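Local coordinates for aspartate semialdehyde dehydrogenase (Francisella tularensis subsp. tularensis, PDB 4WOJ), which catalyses the NADPH-dependent reductive dephosphorylation of L-aspartyl-4-phosphate to L-aspartate-semialdehyde, an early step toward lysine, methionine and threonine, at the interface of chains A and B. Sequence-based numbering; all coordinates share one arbitrary frame. Chains: chain A/B, Aspartate semialdehyde dehydrogenase.

Contacts 1 and 2 are separate patches of one two-fold symmetric homodimer interface, and their centres lie about 30 Å apart. They share no residue. Contact 1 joins the end of strand 329-336 of chain B to a loop, helix 242-255 and strand 263-266 of chain A, largely through charged groups. Contact 2 brings helix 175-191 of both chains together and is mostly apolar. Each has a twin with the chains exchanged. The centre of contact 1 is about 17 Å from A:His276, the predicted proton acceptor, that of contact 2 about 16 Å. This suggests that both patches support the dimer rather than line the catalytic centre.

Contact 1: the interface of chains A and B. Residues chain A 239-241, 244, 264-265; chain B 333, 335-336, 338.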
loop_
_atom_site.group_PDB
_atom_site.type_symbol
_atom_site.label_atom_id
_atom_site.label_comp_id
_atom_site.label_asym_id
_atom_site.label_seq_id
_atom_site.Cartn_x
_atom_site.Cartn_y
_atom_site.Cartn_z
ATOM N N GLY A 239 7.309 9.673 -17.034
ATOM C CA GLY A 239 6.297 9.844 -15.974
ATOM C C GLY A 239 6.572 8.960 -14.761
ATOM O O GLY A 239 6.083 9.214 -13.652
ATOM N N GLN A 240 7.370 7.921 -14.983
ATOM C CA GLN A 240 7.774 6.979 -13.927
ATOM C C GLN A 240 8.820 7.591 -12.993
ATOM O O GLN A 240 9.488 8.567 -13.341
ATOM C CB GLN A 240 8.393 5.734 -14.552
ATOM C CG GLN A 240 7.477 4.982 -15.491
ATOM C CD GLN A 240 8.229 3.959 -16.297
ATOM O OE1 GLN A 240 9.069 4.312 -17.131
ATOM N NE2 GLN A 240 7.926 2.681 -16.071
ATOM N N THR A 241 8.953 7.023 -11.802
ATOM C CA THR A 241 10.147 7.271 -11.017
ATOM C C THR A 241 11.193 6.302 -11.557
ATOM O O THR A 241 10.876 5.382 -12.338
ATOM C CB THR A 241 9.942 7.070 -9.504
ATOM O OG1 THR A 241 9.621 5.707 -9.212
ATOM C CG2 THR A 241 8.838 7.942 -9.006
ATOM N N GLU A 244 10.519 2.695 -10.659
ATOM C CA GLU A 244 9.480 2.053 -11.485
ATOM C C GLU A 244 9.971 1.617 -12.869
ATOM O O GLU A 244 9.623 0.538 -13.347
ATOM C CB GLU A 244 8.283 3.015 -11.622
ATOM C CG GLU A 244 7.604 3.329 -10.273
ATOM C CD GLU A 244 6.759 4.573 -10.273
ATOM O OE1 GLU A 244 6.768 5.370 -11.231
ATOM O OE2 GLU A 244 6.081 4.783 -9.280
ATOM N N ASP A 264 4.952 -2.672 -15.237
ATOM C CA ASP A 264 4.621 -1.300 -14.896
ATOM C C ASP A 264 3.819 -1.296 -13.613
ATOM O O ASP A 264 3.458 -2.348 -13.092
ATOM C CB ASP A 264 3.868 -0.635 -16.037
ATOM C CG ASP A 264 4.229 0.876 -16.203
ATOM O OD1 ASP A 264 4.538 1.557 -15.162
ATOM O OD2 ASP A 264 4.191 1.369 -17.391
ATOM N N GLY A 265 3.594 -0.101 -13.090
ATOM C CA GLY A 265 2.764 0.128 -11.894
ATOM C C GLY A 265 3.339 1.314 -11.114
ATOM O O GLY A 265 4.030 2.182 -11.690
ATOM N N ARG B 333 0.492 11.104 -10.208
ATOM C CA ARG B 333 1.328 10.094 -10.778
ATOM C C ARG B 333 0.655 9.599 -12.072
ATOM O O ARG B 333 0.795 8.462 -12.455
ATOM C CB ARG B 333 1.581 8.960 -9.784
ATOM C CG ARG B 333 2.245 9.381 -8.472
ATOM C CD ARG B 333 3.638 9.976 -8.632
ATOM N NE ARG B 333 4.365 9.375 -9.752
ATOM C CZ ARG B 333 5.033 8.216 -9.735
ATOM N NH1 ARG B 333 5.087 7.460 -8.648
ATOM N NH2 ARG B 333 5.655 7.801 -10.844
ATOM N N LYS B 335 0.252 8.744 -15.554
ATOM C CA LYS B 335 1.215 8.445 -16.582
ATOM C C LYS B 335 0.703 7.356 -17.486
ATOM O O LYS B 335 -0.207 6.593 -17.146
ATOM C CB LYS B 335 2.523 8.043 -15.940
ATOM C CG LYS B 335 2.458 6.739 -15.193
ATOM C CD LYS B 335 3.798 6.368 -14.590
ATOM C CE LYS B 335 3.856 4.877 -14.275
ATOM N NZ LYS B 335 4.600 4.606 -13.010
ATOM N N SER B 336 1.287 7.300 -18.655
ATOM C CA SER B 336 0.999 6.241 -19.628
ATOM C C SER B 336 1.734 5.009 -19.173
ATOM O O SER B 336 2.589 5.062 -18.311
ATOM C CB SER B 336 1.502 6.651 -20.999
ATOM O OG SER B 336 2.889 6.855 -20.892
ATOM N N LEU B 338 3.415 0.966 -20.030
ATOM C CA LEU B 338 4.113 0.040 -20.867
ATOM C C LEU B 338 3.298 -1.199 -21.205
ATOM O O LEU B 338 3.687 -1.997 -22.025
ATOM C CB LEU B 338 5.354 -0.432 -20.126
ATOM C CG LEU B 338 6.402 0.637 -19.895
ATOM C CD1 LEU B 338 7.537 0.081 -19.006
ATOM C CD2 LEU B 338 6.928 1.167 -21.220
#
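The methylenes of B:Lys335 pack against A:Gly239 and the poorly ordered A:Gln240 to form a small apolar centre. B:Lys335 CD lies 3.8 Å from the carbonyl C of A:Gly239. A:Gln240 crosses the lysine chain at about a right angle and lays its CG beside CE. CG of B:Lys335 stands between its own backbone N and carbonyl carbon (chi1 67°). From there the chain runs nearly straight and turns only at its last torsion, which brings the ammonium among oxygens of chain A. B:Lys335 NZ donates to the backbone O of A:Gly265 at 2.8 Å, tilted from the carbonyl plane. B:Lys335 NZ also forms a salt bridge with A:Glu244 OE1 at 2.9 Å, weak as a hydrogen bond. A longer salt bridge goes to OD1 of A:Asp264.

On one flank, B:Arg333 and A:Glu244 meet tip to tip. The guanidinium and carboxylate planes are 9° apart. The grip is end-on, and both bonds are close to straight. B:Arg333 NH2 lies 2.7 Å from A:Glu244 OE1, on its syn lone pair. B:Arg333 NH1 is 2.9 Å from A:Glu244 OE2, also on the syn side. B:Arg333 NH2 also donates to A:Gly239 O, in the carbonyl plane, at 3.2 Å. The bends at chi2 and chi3 of B:Arg333 turn the guanidinium toward this carboxylate. The backbone N of A:Thr241, a poorly ordered residue, meets A:Glu244 OE1 from above the carboxylate plane at 2.8 Å and may help to steady it. The positive neighbours probably stabilise the glutamate as an anion.

On the other flank, A:Asp264 uses both oxygens. A:Asp264 OD2 takes the backbone N of B:Leu338 on its anti lone pair at 2.8 Å, with the leucine side chain crossing close by. OD1 accepts from the backbone N of A:Gly265 on the anti side, which probably helps to orient the carboxylate.

The site is a charged clasp that ties the end of a chain B strand to chain A in the homodimer.

Contact 2: the interface of chains A and B. Residues chain A 181-182, 185-186, 189, 226, 273; chain B 185, 189, 205, 226.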
loop_
_atom_site.group_PDB
_atom_site.type_symbol
_atom_site.label_atom_id
_atom_site.label_comp_id
_atom_site.label_asym_id
_atom_site.label_seq_id
_atom_site.Cartn_x
_atom_site.Cartn_y
_atom_site.Cartn_z
ATOM N N LEU A 181 12.128 6.909 10.760
ATOM C CA LEU A 181 10.758 6.399 10.823
ATOM C C LEU A 181 10.393 5.972 12.228
ATOM O O LEU A 181 9.322 6.316 12.731
ATOM C CB LEU A 181 10.527 5.207 9.837
ATOM C CG LEU A 181 9.258 4.376 10.087
ATOM C CD1 LEU A 181 7.977 5.183 9.987
ATOM C CD2 LEU A 181 9.159 3.210 9.148
ATOM N N LEU A 182 11.281 5.211 12.851
ATOM C CA LEU A 182 11.062 4.799 14.253
ATOM C C LEU A 182 10.915 5.997 15.173
ATOM O O LEU A 182 10.074 6.007 16.047
ATOM C CB LEU A 182 12.197 3.914 14.796
ATOM C CG LEU A 182 12.351 2.560 14.126
ATOM C CD1 LEU A 182 13.673 1.921 14.543
ATOM C CD2 LEU A 182 11.142 1.672 14.429
ATOM N N THR A 185 7.618 8.033 14.702
ATOM C CA THR A 185 6.562 7.264 15.366
ATOM C C THR A 185 6.621 7.365 16.894
ATOM O O THR A 185 5.591 7.350 17.588
ATOM C CB THR A 185 6.701 5.785 14.963
ATOM O OG1 THR A 185 6.966 5.721 13.561
ATOM C CG2 THR A 185 5.470 5.011 15.267
ATOM N N SER A 186 7.834 7.425 17.417
ATOM C CA SER A 186 8.034 7.556 18.868
ATOM C C SER A 186 7.482 8.879 19.366
ATOM O O SER A 186 6.720 8.919 20.303
ATOM C CB SER A 186 9.516 7.444 19.219
ATOM O OG SER A 186 9.769 7.942 20.530
ATOM N N SER A 189 3.911 9.307 19.210
ATOM C CA SER A 189 3.280 8.473 20.250
ATOM C C SER A 189 3.289 9.188 21.599
ATOM O O SER A 189 2.380 9.009 22.399
ATOM C CB SER A 189 3.939 7.098 20.385
ATOM O OG SER A 189 3.910 6.397 19.151
ATOM N N TYR A 226 2.178 6.896 9.965
ATOM C CA TYR A 226 0.767 7.101 9.640
ATOM C C TYR A 226 0.626 7.735 8.278
ATOM O O TYR A 226 -0.270 8.519 8.024
ATOM C CB TYR A 226 0.064 7.971 10.684
ATOM C CG TYR A 226 0.144 7.429 12.099
ATOM C CD1 TYR A 226 -0.542 6.275 12.476
ATOM C CD2 TYR A 226 0.910 8.082 13.071
ATOM C CE1 TYR A 226 -0.453 5.798 13.793
ATOM C CE2 TYR A 226 1.013 7.601 14.366
ATOM C CZ TYR A 226 0.329 6.473 14.733
ATOM O OH TYR A 226 0.458 6.036 16.035
ATOM N N LEU A 273 9.175 -1.894 8.027
ATOM C CA LEU A 273 10.587 -1.821 8.304
ATOM C C LEU A 273 11.550 -2.556 7.359
ATOM O O LEU A 273 12.530 -1.936 6.935
ATOM C CB LEU A 273 10.825 -2.219 9.763
ATOM C CG LEU A 273 10.164 -1.285 10.787
ATOM C CD1 LEU A 273 10.166 -1.896 12.176
ATOM C CD2 LEU A 273 10.785 0.100 10.835
ATOM N N THR B 185 0.968 1.079 18.426
ATOM C CA THR B 185 2.100 1.936 18.059
ATOM C C THR B 185 2.749 2.610 19.276
ATOM O O THR B 185 3.959 2.829 19.330
ATOM C CB THR B 185 1.615 3.025 17.087
ATOM O OG1 THR B 185 0.726 2.430 16.146
ATOM C CG2 THR B 185 2.751 3.671 16.365
ATOM N N SER B 189 6.450 1.712 20.665
ATOM C CA SER B 189 7.364 2.859 20.774
ATOM C C SER B 189 8.049 2.911 22.125
ATOM O O SER B 189 9.188 3.366 22.222
ATOM C CB SER B 189 6.650 4.198 20.546
ATOM O OG SER B 189 5.941 4.221 19.320
ATOM N N LEU B 205 10.778 -5.234 18.034
ATOM C CA LEU B 205 9.413 -4.765 17.723
ATOM C C LEU B 205 8.638 -5.880 17.082
ATOM O O LEU B 205 7.498 -6.177 17.465
ATOM C CB LEU B 205 9.420 -3.590 16.748
ATOM C CG LEU B 205 10.189 -2.338 17.116
ATOM C CD1 LEU B 205 10.022 -1.280 16.047
ATOM C CD2 LEU B 205 9.718 -1.810 18.451
ATOM N N TYR B 226 3.531 -0.967 11.893
ATOM C CA TYR B 226 4.668 -1.477 11.113
ATOM C C TYR B 226 4.271 -2.714 10.334
ATOM O O TYR B 226 5.060 -3.646 10.156
ATOM C CB TYR B 226 5.870 -1.782 11.999
ATOM C CG TYR B 226 6.353 -0.576 12.797
ATOM C CD1 TYR B 226 6.947 0.516 12.172
ATOM C CD2 TYR B 226 6.218 -0.544 14.178
ATOM C CE1 TYR B 226 7.370 1.616 12.906
ATOM C CE2 TYR B 226 6.654 0.532 14.916
ATOM C CZ TYR B 226 7.224 1.614 14.286
ATOM O OH TYR B 226 7.652 2.676 15.060
#
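Helix 175-191 of chain A meets the same helix of chain B, and the loop of B:Tyr226 and helix 198-209 of chain B also pack against it. On the chain A side the loop of A:Leu273 joins in.

A:Thr185 and B:Thr185 cross at about a right angle. Their methyls touch tightly, A:Thr185 CG2 to B:Thr185 CG2 at 3.2 Å. OG1 lies beside the backbone N (chi1 -43° in A:Thr185, -42° in B:Thr185), which leaves CG2 anti to that N and pointing across the interface. The hydroxyl of A:Thr185 is turned back into its own helix, where OG1 donates to O of A:Leu181 at 2.6 Å.

One turn further on, the two serine hydroxyls meet. A:Ser189 OG and B:Ser189 OG are 3.0 Å apart and hydrogen-bonded, with the direction not decided. A:Ser189 OG also bonds to the backbone O of A:Thr185, which may help to fix its rotation. The matching bond in chain B is so short that it is doubtful. Each hydroxyl has one hydrogen, and all three bonds cannot be made at once. The hydroxyls probably share or alternate them.

B:Tyr226 reaches tip to tip toward A:Thr185, with its phenol OH 3.2 Å from CG2 of A:Thr185. A:Tyr226 does the same to B:Thr185. The ring of B:Tyr226 is lined by leucines. CD2 of A:Leu182 lies 3.9 Å from CZ of B:Tyr226, its side chain crossing the tyrosine at about a right angle. Nearer the base of the ring, CG of A:Leu273 is 3.9 Å from CD1 of B:Tyr226.

At the outer end, B:Leu205 presses its CD1 methyl against CD2 of A:Leu182 at 3.5 Å. The same methyl also meets CD1 of A:Leu273.

In the fold, helices 175-191 of the two subunits pair across the two-fold axis, flanked by the Tyr226 loops and, on one side, by helix 198-209 of chain B.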